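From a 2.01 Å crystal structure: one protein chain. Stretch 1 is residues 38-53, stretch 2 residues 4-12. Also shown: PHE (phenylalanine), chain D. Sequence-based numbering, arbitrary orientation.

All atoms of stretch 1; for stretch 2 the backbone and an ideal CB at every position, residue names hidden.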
ATOM      1  N   ASN A  38       2.118  -2.944  10.052  1.00 28.12           N
ATOM      2  CA  ASN A  38       1.553  -3.341   8.756  1.00 28.08           C
ATOM      3  C   ASN A  38       2.175  -2.544   7.625  1.00 26.34           C
ATOM      4  O   ASN A  38       2.563  -3.106   6.595  1.00 26.82           O
ATOM      5  CB  ASN A  38       0.022  -3.163   8.697  1.00 30.22           C
ATOM      6  CG  ASN A  38      -0.730  -4.323   9.339  1.00 29.93           C
ATOM      7  OD1 ASN A  38      -0.113  -5.118  10.036  1.00 32.05           O
ATOM      8  ND2 ASN A  38      -2.052  -4.430   9.109  1.00 38.68           N
ATOM      9  N   ILE A  39       2.240  -1.223   7.797  1.00 25.22           N
ATOM     10  CA  ILE A  39       2.801  -0.341   6.781  1.00 23.86           C
ATOM     11  C   ILE A  39       4.258  -0.705   6.529  1.00 26.68           C
ATOM     12  O   ILE A  39       4.691  -0.858   5.388  1.00 21.48           O
ATOM     13  CB  ILE A  39       2.631   1.136   7.199  1.00 28.99           C
ATOM     14  CG1 ILE A  39       1.144   1.478   7.369  1.00 27.36           C
ATOM     15  CG2 ILE A  39       3.209   2.098   6.149  1.00 25.55           C
ATOM     16  CD1 ILE A  39       0.798   2.870   7.916  1.00 28.05           C
ATOM     17  N   MET A  40       5.048  -0.816   7.584  1.00 29.16           N
ATOM     18  CA  MET A  40       6.428  -1.240   7.418  1.00 25.93           C
ATOM     19  C   MET A  40       6.539  -2.589   6.689  1.00 24.57           C
ATOM     20  O   MET A  40       7.307  -2.720   5.721  1.00 23.28           O
ATOM     21  CB  MET A  40       7.062  -1.270   8.790  1.00 23.80           C
ATOM     22  CG  MET A  40       8.482  -1.754   8.733  1.00 26.56           C
ATOM     23  SD  MET A  40       8.805  -3.533   8.787  1.00 29.65           S
ATOM     24  CE  MET A  40       8.114  -3.989  10.352  1.00 20.03           C
ATOM     25  N   GLN A  41       5.738  -3.581   7.118  1.00 27.77           N
ATOM     26  CA  GLN A  41       5.719  -4.895   6.472  1.00 28.13           C
ATOM     27  C   GLN A  41       5.413  -4.762   4.977  1.00 29.68           C
ATOM     28  O   GLN A  41       6.132  -5.304   4.127  1.00 26.04           O
ATOM     29  CB  GLN A  41       4.688  -5.787   7.172  1.00 27.75           C
ATOM     30  CG  GLN A  41       5.265  -6.583   8.366  1.00 29.27           C
ATOM     31  CD  GLN A  41       4.205  -7.125   9.276  1.00 35.28           C
ATOM     32  OE1 GLN A  41       3.026  -7.033   8.976  1.00 40.18           O
ATOM     33  NE2 GLN A  41       4.617  -7.682  10.414  1.00 37.09           N
ATOM     34  N   GLU A  42       4.401  -3.961   4.640  1.00 28.96           N
ATOM     35  CA  GLU A  42       3.949  -3.848   3.258  1.00 32.23           C
ATOM     36  C   GLU A  42       4.980  -3.158   2.378  1.00 31.93           C
ATOM     37  O   GLU A  42       5.167  -3.541   1.225  1.00 28.13           O
ATOM     38  CB  GLU A  42       2.641  -3.065   3.223  1.00 30.97           C
ATOM     39  CG  GLU A  42       1.447  -3.921   3.595  1.00 35.14           C
ATOM     40  CD  GLU A  42       1.403  -5.259   2.803  1.00 43.67           C
ATOM     41  OE1 GLU A  42       1.014  -5.250   1.609  1.00 45.21           O
ATOM     42  OE2 GLU A  42       1.736  -6.322   3.387  1.00 44.92           O
ATOM     43  N   ALA A  43       5.631  -2.111   2.877  1.00 28.73           N
ATOM     44  CA  ALA A  43       6.684  -1.460   2.098  1.00 20.89           C
ATOM     45  C   ALA A  43       7.865  -2.394   1.900  1.00 25.97           C
ATOM     46  O   ALA A  43       8.479  -2.416   0.832  1.00 27.03           O
ATOM     47  CB  ALA A  43       7.125  -0.167   2.784  1.00 21.43           C
ATOM     48  N   HIS A  44       8.196  -3.172   2.928  1.00 22.18           N
ATOM     49  CA  HIS A  44       9.315  -4.107   2.843  1.00 27.65           C
ATOM     50  C   HIS A  44       9.067  -5.193   1.802  1.00 35.40           C
ATOM     51  O   HIS A  44       9.974  -5.559   1.047  1.00 31.65           O
ATOM     52  CB  HIS A  44       9.553  -4.746   4.223  1.00 29.27           C
ATOM     53  CG  HIS A  44      10.618  -5.795   4.230  1.00 33.17           C
ATOM     54  ND1 HIS A  44      11.961  -5.494   4.259  1.00 33.48           N
ATOM     55  CD2 HIS A  44      10.539  -7.144   4.199  1.00 33.47           C
ATOM     56  CE1 HIS A  44      12.667  -6.609   4.250  1.00 36.59           C
ATOM     57  NE2 HIS A  44      11.826  -7.626   4.215  1.00 34.94           N
ATOM     58  N   ILE A  45       7.846  -5.714   1.743  1.00 37.20           N
ATOM     59  CA  ILE A  45       7.517  -6.800   0.825  1.00 36.52           C
ATOM     60  C   ILE A  45       7.225  -6.288  -0.578  1.00 37.36           C
ATOM     61  O   ILE A  45       7.624  -6.909  -1.566  1.00 38.42           O
ATOM     62  CB  ILE A  45       6.329  -7.616   1.376  1.00 37.87           C
ATOM     63  CG1 ILE A  45       6.775  -8.485   2.559  1.00 39.72           C
ATOM     64  CG2 ILE A  45       5.693  -8.452   0.267  1.00 39.72           C
ATOM     65  CD1 ILE A  45       7.690  -9.586   2.176  1.00 45.84           C
ATOM     66  N   ASN A  46       6.533  -5.158  -0.698  1.00 40.14           N
ATOM     67  CA  ASN A  46       6.046  -4.683  -1.985  1.00 38.27           C
ATOM     68  C   ASN A  46       6.850  -3.518  -2.547  1.00 37.58           C
ATOM     69  O   ASN A  46       6.617  -3.121  -3.691  1.00 35.60           O
ATOM     70  CB  ASN A  46       4.581  -4.243  -1.846  1.00 39.96           C
ATOM     71  CG  ASN A  46       3.599  -5.402  -1.836  1.00 44.99           C
ATOM     72  OD1 ASN A  46       3.157  -5.864  -2.893  1.00 46.83           O
ATOM     73  ND2 ASN A  46       3.272  -5.899  -0.637  1.00 47.02           N
ATOM     74  N   GLY A  47       7.798  -2.968  -1.787  1.00 35.63           N
ATOM     75  CA  GLY A  47       8.551  -1.813  -2.218  1.00 33.15           C
ATOM     76  C   GLY A  47       7.946  -0.477  -1.830  1.00 28.82           C
ATOM     77  O   GLY A  47       8.662   0.531  -1.823  1.00 28.65           O
ATOM     78  N   LEU A  48       6.654  -0.433  -1.513  1.00 29.10           N
ATOM     79  CA  LEU A  48       6.002   0.812  -1.114  1.00 29.53           C
ATOM     80  C   LEU A  48       4.709   0.480  -0.391  1.00 28.44           C
ATOM     81  O   LEU A  48       4.160  -0.613  -0.538  1.00 26.71           O
ATOM     82  CB  LEU A  48       5.712   1.728  -2.310  1.00 29.56           C
ATOM     83  CG  LEU A  48       4.543   1.385  -3.235  1.00 30.73           C
ATOM     84  CD1 LEU A  48       4.244   2.593  -4.107  1.00 34.56           C
ATOM     85  CD2 LEU A  48       4.832   0.192  -4.116  1.00 29.93           C
ATOM     86  N   ALA A  49       4.231   1.438   0.399  1.00 28.38           N
ATOM     87  CA  ALA A  49       2.984   1.239   1.122  1.00 32.74           C
ATOM     88  C   ALA A  49       2.324   2.576   1.417  1.00 31.83           C
ATOM     89  O   ALA A  49       2.997   3.587   1.626  1.00 30.80           O
ATOM     90  CB  ALA A  49       3.203   0.467   2.432  1.00 29.26           C
ATOM     91  N   VAL A  50       0.993   2.562   1.439  1.00 26.06           N
ATOM     92  CA  VAL A  50       0.211   3.759   1.733  1.00 30.81           C
ATOM     93  C   VAL A  50       0.216   3.968   3.240  1.00 29.63           C
ATOM     94  O   VAL A  50      -0.234   3.108   4.005  1.00 33.02           O
ATOM     95  CB  VAL A  50      -1.224   3.646   1.195  1.00 29.78           C
ATOM     96  CG1 VAL A  50      -2.090   4.823   1.706  1.00 31.29           C
ATOM     97  CG2 VAL A  50      -1.167   3.532  -0.336  1.00 29.42           C
ATOM     98  N   VAL A  51       0.699   5.131   3.665  1.00 28.85           N
ATOM     99  CA  VAL A  51       0.772   5.451   5.083  1.00 25.24           C
ATOM    100  C   VAL A  51      -0.558   6.008   5.586  1.00 27.27           C
ATOM    101  O   VAL A  51      -1.092   5.579   6.618  1.00 25.53           O
ATOM    102  CB  VAL A  51       1.906   6.456   5.334  1.00 24.22           C
ATOM    103  CG1 VAL A  51       1.880   6.874   6.790  1.00 27.93           C
ATOM    104  CG2 VAL A  51       3.208   5.846   4.959  1.00 25.09           C
ATOM    105  N   ILE A  52      -1.105   6.979   4.858  1.00 25.68           N
ATOM    106  CA  ILE A  52      -2.339   7.662   5.228  1.00 28.28           C
ATOM    107  C   ILE A  52      -2.890   8.361   3.991  1.00 26.06           C
ATOM    108  O   ILE A  52      -2.137   8.726   3.078  1.00 23.35           O
ATOM    109  CB  ILE A  52      -2.098   8.666   6.374  1.00 30.04           C
ATOM    110  CG1 ILE A  52      -3.371   9.444   6.716  1.00 33.72           C
ATOM    111  CG2 ILE A  52      -0.948   9.592   6.019  1.00 26.06           C
ATOM    112  CD1 ILE A  52      -3.400   9.940   8.164  1.00 36.77           C
ATOM    113  N   VAL A  53      -4.196   8.576   3.964  1.00 25.78           N
ATOM    114  CA  VAL A  53      -4.845   9.370   2.933  1.00 29.89           C
ATOM    115  C   VAL A  53      -5.399  10.605   3.634  1.00 31.33           C
ATOM    116  O   VAL A  53      -6.140  10.491   4.617  1.00 33.39           O
ATOM    117  CB  VAL A  53      -5.951   8.578   2.207  1.00 31.85           C
ATOM    118  CG1 VAL A  53      -6.562   9.447   1.096  1.00 30.97           C
ATOM    119  CG2 VAL A  53      -5.410   7.248   1.643  1.00 29.50           C
ATOM    120  N   UNK A   4      -8.578  13.972  -1.572  1.00 33.30           N
ATOM    121  CA  UNK A   4      -7.620  13.087  -0.896  1.00 30.64           C
ATOM    122  C   UNK A   4      -6.323  12.897  -1.660  1.00 32.61           C
ATOM    123  O   UNK A   4      -6.296  12.800  -2.888  1.00 30.06           O
ATOM    124  CB  UNK A   4      -8.261  11.718  -0.656  1.00 30.64           C
ATOM    125  N   UNK A   5      -5.240  12.844  -0.895  1.00 32.85           N
ATOM    126  CA  UNK A   5      -3.901  12.607  -1.399  1.00 30.76           C
ATOM    127  C   UNK A   5      -3.295  11.462  -0.604  1.00 31.10           C
ATOM    128  O   UNK A   5      -3.667  11.216   0.547  1.00 33.72           O
ATOM    129  CB  UNK A   5      -3.038  13.867  -1.307  1.00 30.76           C
ATOM    130  N   UNK A   6      -2.355  10.764  -1.231  1.00 31.27           N
ATOM    131  CA  UNK A   6      -1.705   9.608  -0.632  1.00 32.44           C
ATOM    132  C   UNK A   6      -0.317   9.991  -0.133  1.00 27.12           C
ATOM    133  O   UNK A   6       0.439  10.661  -0.846  1.00 27.11           O
ATOM    134  CB  UNK A   6      -1.617   8.456  -1.635  1.00 32.44           C
ATOM    135  N   UNK A   7      -0.014   9.618   1.113  1.00 26.95           N
ATOM    136  CA  UNK A   7       1.344   9.641   1.646  1.00 26.95           C
ATOM    137  C   UNK A   7       1.901   8.228   1.505  1.00 26.44           C
ATOM    138  O   UNK A   7       1.352   7.270   2.069  1.00 26.61           O
ATOM    139  CB  UNK A   7       1.376  10.117   3.100  1.00 26.95           C
ATOM    140  N   UNK A   8       2.979   8.107   0.748  1.00 21.51           N
ATOM    141  CA  UNK A   8       3.597   6.829   0.421  1.00 27.54           C
ATOM    142  C   UNK A   8       4.897   6.655   1.192  1.00 28.11           C
ATOM    143  O   UNK A   8       5.701   7.583   1.320  1.00 32.00           O
ATOM    144  CB  UNK A   8       3.852   6.723  -1.084  1.00 27.54           C
ATOM    145  N   UNK A   9       5.100   5.433   1.692  1.00 24.04           N
ATOM    146  CA  UNK A   9       6.333   4.993   2.333  1.00 23.84           C
ATOM    147  C   UNK A   9       7.010   4.014   1.380  1.00 26.38           C
ATOM    148  O   UNK A   9       6.400   3.024   0.962  1.00 29.81           O
ATOM    149  CB  UNK A   9       6.066   4.355   3.698  1.00 23.84           C
ATOM    150  N   UNK A  10       8.243   4.322   0.992  1.00 28.60           N
ATOM    151  CA  UNK A  10       9.035   3.448   0.141  1.00 25.31           C
ATOM    152  C   UNK A  10      10.055   2.656   0.957  1.00 26.81           C
ATOM    153  O   UNK A  10      10.612   3.148   1.944  1.00 24.55           O
ATOM    154  CB  UNK A  10       9.744   4.265  -0.941  1.00 25.31           C
ATOM    155  N   UNK A  11      10.292   1.415   0.535  1.00 26.49           N
ATOM    156  CA  UNK A  11      11.352   0.618   1.134  1.00 26.53           C
ATOM    157  C   UNK A  11      12.719   1.258   0.889  1.00 25.30           C
ATOM    158  O   UNK A  11      12.962   1.881  -0.151  1.00 26.43           O
ATOM    159  CB  UNK A  11      11.325  -0.807   0.577  1.00 26.53           C
ATOM    160  N   UNK A  12      13.601   1.123   1.877  1.00 30.83           N
ATOM    161  CA  UNK A  12      14.994   1.536   1.788  1.00 32.42           C
ATOM    162  C   UNK A  12      15.822   0.455   2.478  1.00 32.09           C
ATOM    163  O   UNK A  12      15.294  -0.346   3.254  1.00 32.21           O
ATOM    164  CB  UNK A  12      15.220   2.911   2.420  1.00 32.42           C
TER
HETATM  165  N   PHE D 202      13.825  -2.914   4.283  1.00 44.22           N
HETATM  166  CA  PHE D 202      14.299  -2.498   5.636  1.00 41.16           C
HETATM  167  C   PHE D 202      15.187  -3.578   6.260  1.00 38.68           C
HETATM  168  O   PHE D 202      15.041  -4.769   5.954  1.00 42.17           O
HETATM  169  CB  PHE D 202      13.099  -2.193   6.544  1.00 35.59           C
HETATM  170  CG  PHE D 202      12.106  -1.217   5.945  1.00 31.36           C
HETATM  171  CD1 PHE D 202      12.507   0.054   5.549  1.00 34.15           C
HETATM  172  CD2 PHE D 202      10.771  -1.567   5.787  1.00 27.09           C
HETATM  173  CE1 PHE D 202      11.591   0.956   4.999  1.00 32.55           C
HETATM  174  CE2 PHE D 202       9.854  -0.671   5.243  1.00 23.32           C
HETATM  175  CZ  PHE D 202      10.267   0.594   4.851  1.00 25.39           C

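Strand 5-10 pairs antiparallel with strand 48-53, and its extended backbone sends successive side chains to alternate faces of the sheet: the face that carries Ala-49, against which helix 38-46 packs, and the face that carries Leu-48, Val-50 and Val-53.

At position 4, with phi -82° and psi 142°, the ideal CB lies a tight 3.3 Å from Val-53 CG1. A compact apolar residue would suit, and the phi admits proline. It is Pro-4, whose CB packs 3.5 Å from Val-53 CG1.

Position 5 points its CB away, with nothing of stretch 1 within 5.5 Å, so almost any side chain is possible. Tyr-5 occupies it; its backbone O receives a CA-H...O contact from Val-53 CA at 3.2 Å.

Position 6 shares its face with Val-50 and Val-53, with Val-50 CG1 5.0 Å and Val-53 CG2 5.2 Å from the ideal CB of position 6, leaving room for a long chain with an aliphatic base. Arg-6 meets this: its CG is 4.2 Å from Val-53 CG2 and 4.3 Å from Val-50 CG1, while its guanidinium is hydrogen-bonded elsewhere in the structure.

At position 7 the CB stands 3.8 Å from Ile-52 CG2 and 4.3 Å from Val-51 CB. Such apolar surroundings favour valine, isoleucine or perhaps alanine. Val-7 places CG2 3.7 Å from Ile-52 CG2; its N donates to Ile-52 O (3.0 Å) and its O accepts from Val-51 N (2.7 Å).

Position 8 turns to the face of Leu-48 and Val-50, with Leu-48 CD1 5.1 Å from the CB. That gap calls for a larger aliphatic group. Ile-8 bridges it, CG2 lying 3.9 Å from Leu-48 CD1 and CD1 3.8 Å from Val-50 CG2.

Position 9 looks toward a hydrophobic pocket made by Ile-39, Ala-43 and Val-51; leucine, isoleucine or methionine could fill it. Leu-9 sends CD2 to 3.8 Å from Ile-39 CG2 and 4.1 Å from Ala-43 CB, while its N and O pair with Ala-49 O (2.8 Å) and Ala-49 N (2.7 Å).

At position 10 the CB is 4.0 Å from Gly-47 O and 5.0 Å from Leu-48 CB, so polar or mixed side chains are plausible. His-10 sets ND1 4.1 Å from Leu-48 CB.

Position 11 directs its CB toward the helix end, 3.3 Å from Ala-43 O, near the His-44 ring and the ligand amine. A short side chain with an acceptor fits. Asn-11 OD1 accepts from PHE N at 2.7 Å, and PHE N also donates to His-44 ND1 at 3.2 Å.

Position 12 points away and is unconstrained by stretch 1. Asp-12 contributes its backbone O, which accepts from PHE N at 3.1 Å.

Stretch 2 4-12: PYRVILHND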
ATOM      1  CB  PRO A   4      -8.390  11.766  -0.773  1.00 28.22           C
ATOM      2  CG  PRO A   4      -9.332  11.778  -1.939  1.00 30.50           C
ATOM      3  CD  PRO A   4      -9.708  13.221  -2.154  1.00 33.78           C
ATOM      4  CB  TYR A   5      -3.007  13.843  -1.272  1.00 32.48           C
ATOM      5  CG  TYR A   5      -3.140  14.809  -2.447  1.00 34.84           C
ATOM      6  CD1 TYR A   5      -2.103  14.983  -3.359  1.00 36.96           C
ATOM      7  CD2 TYR A   5      -4.310  15.540  -2.649  1.00 34.31           C
ATOM      8  CE1 TYR A   5      -2.222  15.873  -4.432  1.00 34.22           C
ATOM      9  CE2 TYR A   5      -4.435  16.415  -3.716  1.00 36.29           C
ATOM     10  CZ  TYR A   5      -3.401  16.583  -4.601  1.00 35.64           C
ATOM     11  OH  TYR A   5      -3.573  17.458  -5.652  1.00 39.99           O
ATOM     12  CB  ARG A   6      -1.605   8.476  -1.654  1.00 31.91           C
ATOM     13  CG  ARG A   6      -2.718   7.455  -1.629  1.00 32.22           C
ATOM     14  CD  ARG A   6      -3.321   7.206  -3.011  1.00 38.63           C
ATOM     15  NE  ARG A   6      -2.530   6.306  -3.858  1.00 38.06           N
ATOM     16  CZ  ARG A   6      -2.999   5.721  -4.957  1.00 38.29           C
ATOM     17  NH1 ARG A   6      -2.233   4.930  -5.675  1.00 41.43           N
ATOM     18  NH2 ARG A   6      -4.258   5.895  -5.316  1.00 38.30           N
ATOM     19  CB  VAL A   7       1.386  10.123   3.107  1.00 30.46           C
ATOM     20  CG1 VAL A   7       2.831  10.261   3.598  1.00 29.74           C
ATOM     21  CG2 VAL A   7       0.658  11.466   3.282  1.00 31.48           C
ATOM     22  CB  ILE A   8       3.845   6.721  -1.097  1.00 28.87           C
ATOM     23  CG1 ILE A   8       2.547   6.924  -1.889  1.00 26.27           C
ATOM     24  CG2 ILE A   8       4.448   5.380  -1.416  1.00 28.70           C
ATOM     25  CD1 ILE A   8       1.535   5.824  -1.757  1.00 27.62           C
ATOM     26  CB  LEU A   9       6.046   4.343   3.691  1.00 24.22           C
ATOM     27  CG  LEU A   9       7.277   3.698   4.336  1.00 25.84           C
ATOM     28  CD1 LEU A   9       8.366   4.726   4.654  1.00 25.73           C
ATOM     29  CD2 LEU A   9       6.905   2.897   5.563  1.00 26.70           C
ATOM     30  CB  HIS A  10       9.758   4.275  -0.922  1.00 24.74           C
ATOM     31  CG  HIS A  10       8.850   5.025  -1.850  1.00 28.62           C
ATOM     32  ND1 HIS A  10       8.535   4.564  -3.109  1.00 27.36           N
ATOM     33  CD2 HIS A  10       8.206   6.209  -1.709  1.00 29.23           C
ATOM     34  CE1 HIS A  10       7.739   5.432  -3.706  1.00 27.27           C
ATOM     35  NE2 HIS A  10       7.515   6.435  -2.875  1.00 30.94           N
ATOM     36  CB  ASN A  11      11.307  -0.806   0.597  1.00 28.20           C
ATOM     37  CG  ASN A  11      12.134  -1.753   1.430  1.00 30.11           C
ATOM     38  OD1 ASN A  11      11.985  -1.829   2.644  1.00 35.27           O
ATOM     39  ND2 ASN A  11      12.993  -2.501   0.777  1.00 30.62           N
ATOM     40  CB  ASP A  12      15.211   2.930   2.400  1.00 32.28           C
ATOM     41  CG  ASP A  12      15.152   2.925   3.895  1.00 27.23           C
ATOM     42  OD1 ASP A  12      16.042   2.333   4.518  1.00 34.49           O
ATOM     43  OD2 ASP A  12      14.203   3.515   4.466  1.00 27.80           O
TER
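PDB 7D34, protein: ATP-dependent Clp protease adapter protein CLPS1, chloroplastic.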